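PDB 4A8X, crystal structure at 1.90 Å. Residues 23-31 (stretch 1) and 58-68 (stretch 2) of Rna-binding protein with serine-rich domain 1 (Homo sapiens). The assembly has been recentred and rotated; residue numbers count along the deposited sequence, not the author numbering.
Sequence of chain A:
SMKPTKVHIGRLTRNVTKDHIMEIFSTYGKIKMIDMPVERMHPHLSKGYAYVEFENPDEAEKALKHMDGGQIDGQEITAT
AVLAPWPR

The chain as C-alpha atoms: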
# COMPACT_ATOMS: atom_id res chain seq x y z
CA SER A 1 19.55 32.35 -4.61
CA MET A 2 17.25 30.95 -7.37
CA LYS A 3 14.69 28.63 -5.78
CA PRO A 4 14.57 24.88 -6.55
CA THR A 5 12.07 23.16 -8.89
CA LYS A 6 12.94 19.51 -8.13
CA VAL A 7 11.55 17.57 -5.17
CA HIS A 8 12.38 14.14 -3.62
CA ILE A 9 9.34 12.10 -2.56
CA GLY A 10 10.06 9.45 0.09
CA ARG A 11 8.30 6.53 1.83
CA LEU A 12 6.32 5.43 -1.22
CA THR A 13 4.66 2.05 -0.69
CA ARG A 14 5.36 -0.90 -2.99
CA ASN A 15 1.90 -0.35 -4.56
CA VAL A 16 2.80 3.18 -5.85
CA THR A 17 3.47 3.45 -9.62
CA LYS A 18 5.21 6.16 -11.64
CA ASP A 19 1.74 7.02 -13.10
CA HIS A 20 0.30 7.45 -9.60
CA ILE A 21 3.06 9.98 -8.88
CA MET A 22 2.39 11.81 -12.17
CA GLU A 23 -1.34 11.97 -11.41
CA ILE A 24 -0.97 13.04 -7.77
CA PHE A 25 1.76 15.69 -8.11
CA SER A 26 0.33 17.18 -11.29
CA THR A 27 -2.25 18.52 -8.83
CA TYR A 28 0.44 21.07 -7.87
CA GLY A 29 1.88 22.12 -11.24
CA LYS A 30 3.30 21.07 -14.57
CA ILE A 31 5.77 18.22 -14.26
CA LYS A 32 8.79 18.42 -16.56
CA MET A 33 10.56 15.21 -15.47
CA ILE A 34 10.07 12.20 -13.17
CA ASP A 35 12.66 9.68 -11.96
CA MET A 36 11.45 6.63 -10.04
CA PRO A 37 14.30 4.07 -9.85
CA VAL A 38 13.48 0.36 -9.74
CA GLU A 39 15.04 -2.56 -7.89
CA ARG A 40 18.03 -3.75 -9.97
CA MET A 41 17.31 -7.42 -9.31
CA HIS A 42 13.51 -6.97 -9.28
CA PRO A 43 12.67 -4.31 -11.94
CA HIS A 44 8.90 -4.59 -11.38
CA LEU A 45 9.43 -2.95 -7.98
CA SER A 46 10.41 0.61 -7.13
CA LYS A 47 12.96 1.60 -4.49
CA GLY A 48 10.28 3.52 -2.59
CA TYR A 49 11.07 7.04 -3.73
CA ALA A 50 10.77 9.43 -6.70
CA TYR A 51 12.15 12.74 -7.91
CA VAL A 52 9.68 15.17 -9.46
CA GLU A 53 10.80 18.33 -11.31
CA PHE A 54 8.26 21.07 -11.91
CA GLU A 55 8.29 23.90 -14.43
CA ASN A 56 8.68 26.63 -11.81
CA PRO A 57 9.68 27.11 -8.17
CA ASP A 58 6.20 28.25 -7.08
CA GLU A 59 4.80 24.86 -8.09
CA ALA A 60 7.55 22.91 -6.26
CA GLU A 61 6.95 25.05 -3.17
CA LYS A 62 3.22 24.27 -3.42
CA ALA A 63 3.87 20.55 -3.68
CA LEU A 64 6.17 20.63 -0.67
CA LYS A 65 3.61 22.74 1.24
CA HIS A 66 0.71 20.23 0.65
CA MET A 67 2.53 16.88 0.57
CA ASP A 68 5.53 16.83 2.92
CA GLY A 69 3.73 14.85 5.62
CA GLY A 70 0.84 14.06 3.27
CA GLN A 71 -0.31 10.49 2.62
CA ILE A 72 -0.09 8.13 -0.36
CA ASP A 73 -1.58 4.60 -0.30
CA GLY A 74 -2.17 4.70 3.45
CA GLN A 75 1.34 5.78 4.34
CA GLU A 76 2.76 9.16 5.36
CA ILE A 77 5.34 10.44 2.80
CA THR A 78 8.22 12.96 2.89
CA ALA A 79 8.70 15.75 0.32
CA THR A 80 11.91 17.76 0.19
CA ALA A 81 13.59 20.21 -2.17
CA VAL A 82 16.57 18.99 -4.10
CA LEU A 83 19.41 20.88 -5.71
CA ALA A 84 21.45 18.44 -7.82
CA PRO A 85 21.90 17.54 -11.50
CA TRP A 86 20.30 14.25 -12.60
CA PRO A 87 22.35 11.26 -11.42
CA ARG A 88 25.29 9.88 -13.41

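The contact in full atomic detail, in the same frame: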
# COMPACT_ATOMS: atom_id res chain seq x y z
N GLU A 23 0.03 11.54 -11.68
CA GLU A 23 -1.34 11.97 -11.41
C GLU A 23 -1.45 12.82 -10.12
O GLU A 23 -2.07 13.90 -10.10
CB GLU A 23 -2.27 10.75 -11.34
CG GLU A 23 -3.69 11.10 -11.05
CD GLU A 23 -4.60 9.89 -11.00
OE1 GLU A 23 -4.21 8.79 -11.41
OE2 GLU A 23 -5.74 10.07 -10.56
N ILE A 24 -0.82 12.37 -9.04
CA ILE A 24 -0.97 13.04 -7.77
C ILE A 24 -0.27 14.42 -7.78
O ILE A 24 -0.84 15.42 -7.36
CB ILE A 24 -0.40 12.14 -6.62
CG1 ILE A 24 -1.35 10.96 -6.35
CG2 ILE A 24 -0.16 12.94 -5.38
CD1 ILE A 24 -0.72 9.84 -5.49
N PHE A 25 0.97 14.47 -8.24
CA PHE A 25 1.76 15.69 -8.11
C PHE A 25 1.45 16.73 -9.19
O PHE A 25 1.73 17.93 -9.05
CB PHE A 25 3.23 15.31 -8.00
CG PHE A 25 3.58 14.85 -6.61
CD1 PHE A 25 3.91 15.77 -5.65
CD2 PHE A 25 3.46 13.51 -6.26
CE1 PHE A 25 4.17 15.36 -4.33
CE2 PHE A 25 3.70 13.10 -4.94
CZ PHE A 25 4.06 14.05 -3.98
N SER A 26 0.81 16.27 -10.25
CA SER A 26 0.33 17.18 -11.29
C SER A 26 -0.75 18.09 -10.71
O SER A 26 -1.00 19.19 -11.23
CB SER A 26 -0.22 16.40 -12.48
OG SER A 26 0.86 15.92 -13.28
N THR A 27 -1.37 17.65 -9.62
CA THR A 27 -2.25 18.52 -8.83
C THR A 27 -1.58 19.88 -8.54
O THR A 27 -2.28 20.88 -8.38
CB THR A 27 -2.67 17.87 -7.45
OG1 THR A 27 -3.27 16.59 -7.68
CG2 THR A 27 -3.69 18.74 -6.69
N TYR A 28 -0.25 19.90 -8.42
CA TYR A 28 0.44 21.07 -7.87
C TYR A 28 1.19 21.88 -8.94
O TYR A 28 1.73 22.94 -8.64
CB TYR A 28 1.37 20.68 -6.67
CG TYR A 28 0.56 19.98 -5.62
CD1 TYR A 28 -0.33 20.68 -4.84
CD2 TYR A 28 0.64 18.59 -5.44
CE1 TYR A 28 -1.12 20.06 -3.90
CE2 TYR A 28 -0.18 17.95 -4.50
CZ TYR A 28 -1.04 18.69 -3.72
OH TYR A 28 -1.85 18.10 -2.79
N GLY A 29 1.21 21.39 -10.18
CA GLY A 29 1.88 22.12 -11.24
C GLY A 29 2.23 21.22 -12.39
O GLY A 29 1.93 20.04 -12.37
N LYS A 30 2.88 21.79 -13.39
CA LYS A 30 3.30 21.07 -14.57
C LYS A 30 4.61 20.34 -14.30
O LYS A 30 5.61 20.96 -13.94
CB LYS A 30 3.54 22.04 -15.72
CG LYS A 30 3.74 21.36 -17.04
CD LYS A 30 2.44 20.74 -17.55
CE LYS A 30 2.66 19.96 -18.85
NZ LYS A 30 1.38 19.39 -19.41
N ILE A 31 4.61 19.04 -14.52
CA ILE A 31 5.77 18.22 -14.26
C ILE A 31 6.60 18.12 -15.53
O ILE A 31 6.09 17.78 -16.60
CB ILE A 31 5.37 16.83 -13.77
CG1 ILE A 31 4.64 16.96 -12.42
CG2 ILE A 31 6.60 15.98 -13.62
CD1 ILE A 31 4.21 15.68 -11.80
N ASP A 58 7.46 28.07 -7.80
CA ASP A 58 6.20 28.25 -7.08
C ASP A 58 5.46 26.90 -6.99
O ASP A 58 4.91 26.55 -5.97
CB ASP A 58 5.35 29.29 -7.80
CG ASP A 58 6.01 30.67 -7.81
OD1 ASP A 58 6.61 31.04 -6.78
OD2 ASP A 58 5.94 31.39 -8.83
N GLU A 59 5.44 26.16 -8.07
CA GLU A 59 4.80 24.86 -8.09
C GLU A 59 5.48 23.87 -7.12
O GLU A 59 4.81 23.21 -6.31
CB GLU A 59 4.87 24.31 -9.51
CG GLU A 59 3.89 24.94 -10.47
CD GLU A 59 4.28 24.66 -11.89
OE1 GLU A 59 5.49 24.45 -12.13
OE2 GLU A 59 3.40 24.61 -12.77
N ALA A 60 6.81 23.78 -7.18
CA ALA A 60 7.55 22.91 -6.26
C ALA A 60 7.29 23.27 -4.79
O ALA A 60 7.05 22.38 -3.94
CB ALA A 60 9.05 22.92 -6.57
N GLU A 61 7.33 24.56 -4.49
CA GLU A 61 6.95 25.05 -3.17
C GLU A 61 5.55 24.58 -2.76
O GLU A 61 5.34 24.16 -1.61
CB GLU A 61 6.94 26.59 -3.19
CG GLU A 61 7.00 27.22 -1.85
CD GLU A 61 7.46 28.68 -1.96
OE1 GLU A 61 8.68 28.92 -2.08
OE2 GLU A 61 6.60 29.58 -1.97
N LYS A 62 4.61 24.66 -3.68
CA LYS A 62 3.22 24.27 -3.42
C LYS A 62 3.13 22.78 -3.11
O LYS A 62 2.40 22.36 -2.19
CB LYS A 62 2.33 24.55 -4.62
CG LYS A 62 0.83 24.54 -4.27
CD LYS A 62 -0.05 24.86 -5.48
CE LYS A 62 -1.53 24.58 -5.18
NZ LYS A 62 -2.44 25.00 -6.30
N ALA A 63 3.85 22.00 -3.90
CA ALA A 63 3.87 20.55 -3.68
C ALA A 63 4.44 20.21 -2.31
O ALA A 63 3.90 19.37 -1.58
CB ALA A 63 4.66 19.84 -4.74
N LEU A 64 5.54 20.86 -1.97
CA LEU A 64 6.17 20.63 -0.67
C LEU A 64 5.23 21.03 0.48
O LEU A 64 5.10 20.33 1.47
CB LEU A 64 7.46 21.44 -0.57
CG LEU A 64 8.61 21.04 -1.51
CD1 LEU A 64 9.76 22.04 -1.44
CD2 LEU A 64 9.14 19.64 -1.15
N LYS A 65 4.62 22.20 0.33
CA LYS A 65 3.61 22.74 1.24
C LYS A 65 2.46 21.73 1.55
O LYS A 65 2.15 21.47 2.73
CB LYS A 65 3.08 24.05 0.62
CG LYS A 65 2.21 24.90 1.49
CD LYS A 65 1.83 26.24 0.79
CE LYS A 65 0.52 26.78 1.36
NZ LYS A 65 0.02 28.01 0.68
N HIS A 66 1.85 21.14 0.51
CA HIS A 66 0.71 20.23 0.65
C HIS A 66 1.07 18.76 0.90
O HIS A 66 0.23 18.01 1.39
CB HIS A 66 -0.20 20.32 -0.57
CG HIS A 66 -0.86 21.66 -0.72
ND1 HIS A 66 -0.14 22.80 -0.97
CD2 HIS A 66 -2.15 22.04 -0.61
CE1 HIS A 66 -0.96 23.84 -1.02
NE2 HIS A 66 -2.19 23.40 -0.81
N MET A 67 2.27 18.32 0.55
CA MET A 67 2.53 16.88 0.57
C MET A 67 3.71 16.38 1.43
O MET A 67 3.86 15.18 1.60
CB MET A 67 2.69 16.36 -0.86
CG MET A 67 1.36 16.24 -1.61
SD MET A 67 0.11 15.13 -0.86
CE MET A 67 0.67 13.51 -1.44
N ASP A 68 4.51 17.27 2.00
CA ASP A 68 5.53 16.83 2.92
C ASP A 68 4.78 16.51 4.21
O ASP A 68 4.26 17.41 4.85
CB ASP A 68 6.59 17.87 3.19
CG ASP A 68 7.62 17.38 4.17
OD1 ASP A 68 8.06 16.21 4.08
OD2 ASP A 68 8.00 18.16 5.04
O HOH W 1 -2.18 23.79 -8.69

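Residues that touch lie at least 29 apart in sequence; the two stretches bury 482 Å² between them, and the arrangement is simple: the end region of one helix and the turn that follows it lie against another helix. Apolar packing does most of the work, and Tyr28 is its centre, with the largest area covered by the partner stretch. Its CA-to-CB bond points toward the second helix, and chi1 in the m well lays the ring along residues spaced three and four apart: Lys62, Ala63, His66 and Met67. Ala63 suits a close approach. Its small methyl lets the backbones come within 5.4 Å, CA to CA, at Tyr28 and Ala63, with Tyr28 CB 3.9 Å from Ala63 CB and Tyr28 CG 3.9 Å from Ala63 CA. The CA atoms of Gly29 and Glu59 come closer still, at 5.1 Å.

Met67 extends the buried patch. With all three chi angles in m, its flexible chain reaches three partners: Tyr28 CE2 lies 3.7 Å from Met67 CG, Phe25 CE1 3.9 Å from Met67 CB, and Ile24 CG2 4.1 Å from Met67 CE. Phe25 starts out sideways, but its ring end comes nearer, presenting an edge to Ala63 (Phe25 CD1 to Ala63 CB, 4.2 Å).

The Tyr28 and His66 rings meet obliquely, centroids 5.2 Å apart and planes at 39°, and the closest contact is Tyr28 CE1 to His66 CB at 3.5 Å. His66 serves its own helix too: His66 ND1 donates to Lys62 O at 2.9 Å, which ties the imidazole back to the preceding turn.

Polar contacts gather where the chain leaves the turn. The one direct hydrogen bond between the stretches runs from Lys30 N to Glu59 OE2, 2.9 Å and nearly straight at 166°. Glu59 has the reach to accept a backbone NH in the loop, while Glu59 CG packs 3.5 Å from Tyr28 O. Gly29 makes room for this approach. Its phi is positive, at 159°, where a CB would be jammed against the preceding carbonyl and would also fall 2.3 Å from Glu59 CG. The type I turn from Ser26 to Gly29 delivers the chain to this point; Gly29 N donates to Ser26 O at 3.3 Å within the turn, and Thr27 OG1 turns back to donate to Ile24 O at 2.7 Å.

At the exposed margin, Lys62 plays two parts. Its aliphatic chain runs extended beside the tyrosine, Lys62 CG 4.1 Å from Tyr28 CD1, and Lys62 NZ donates to the oxygen of a water at 2.7 Å; that water donates in turn to Thr27 O at 2.9 Å, bridging the stretches.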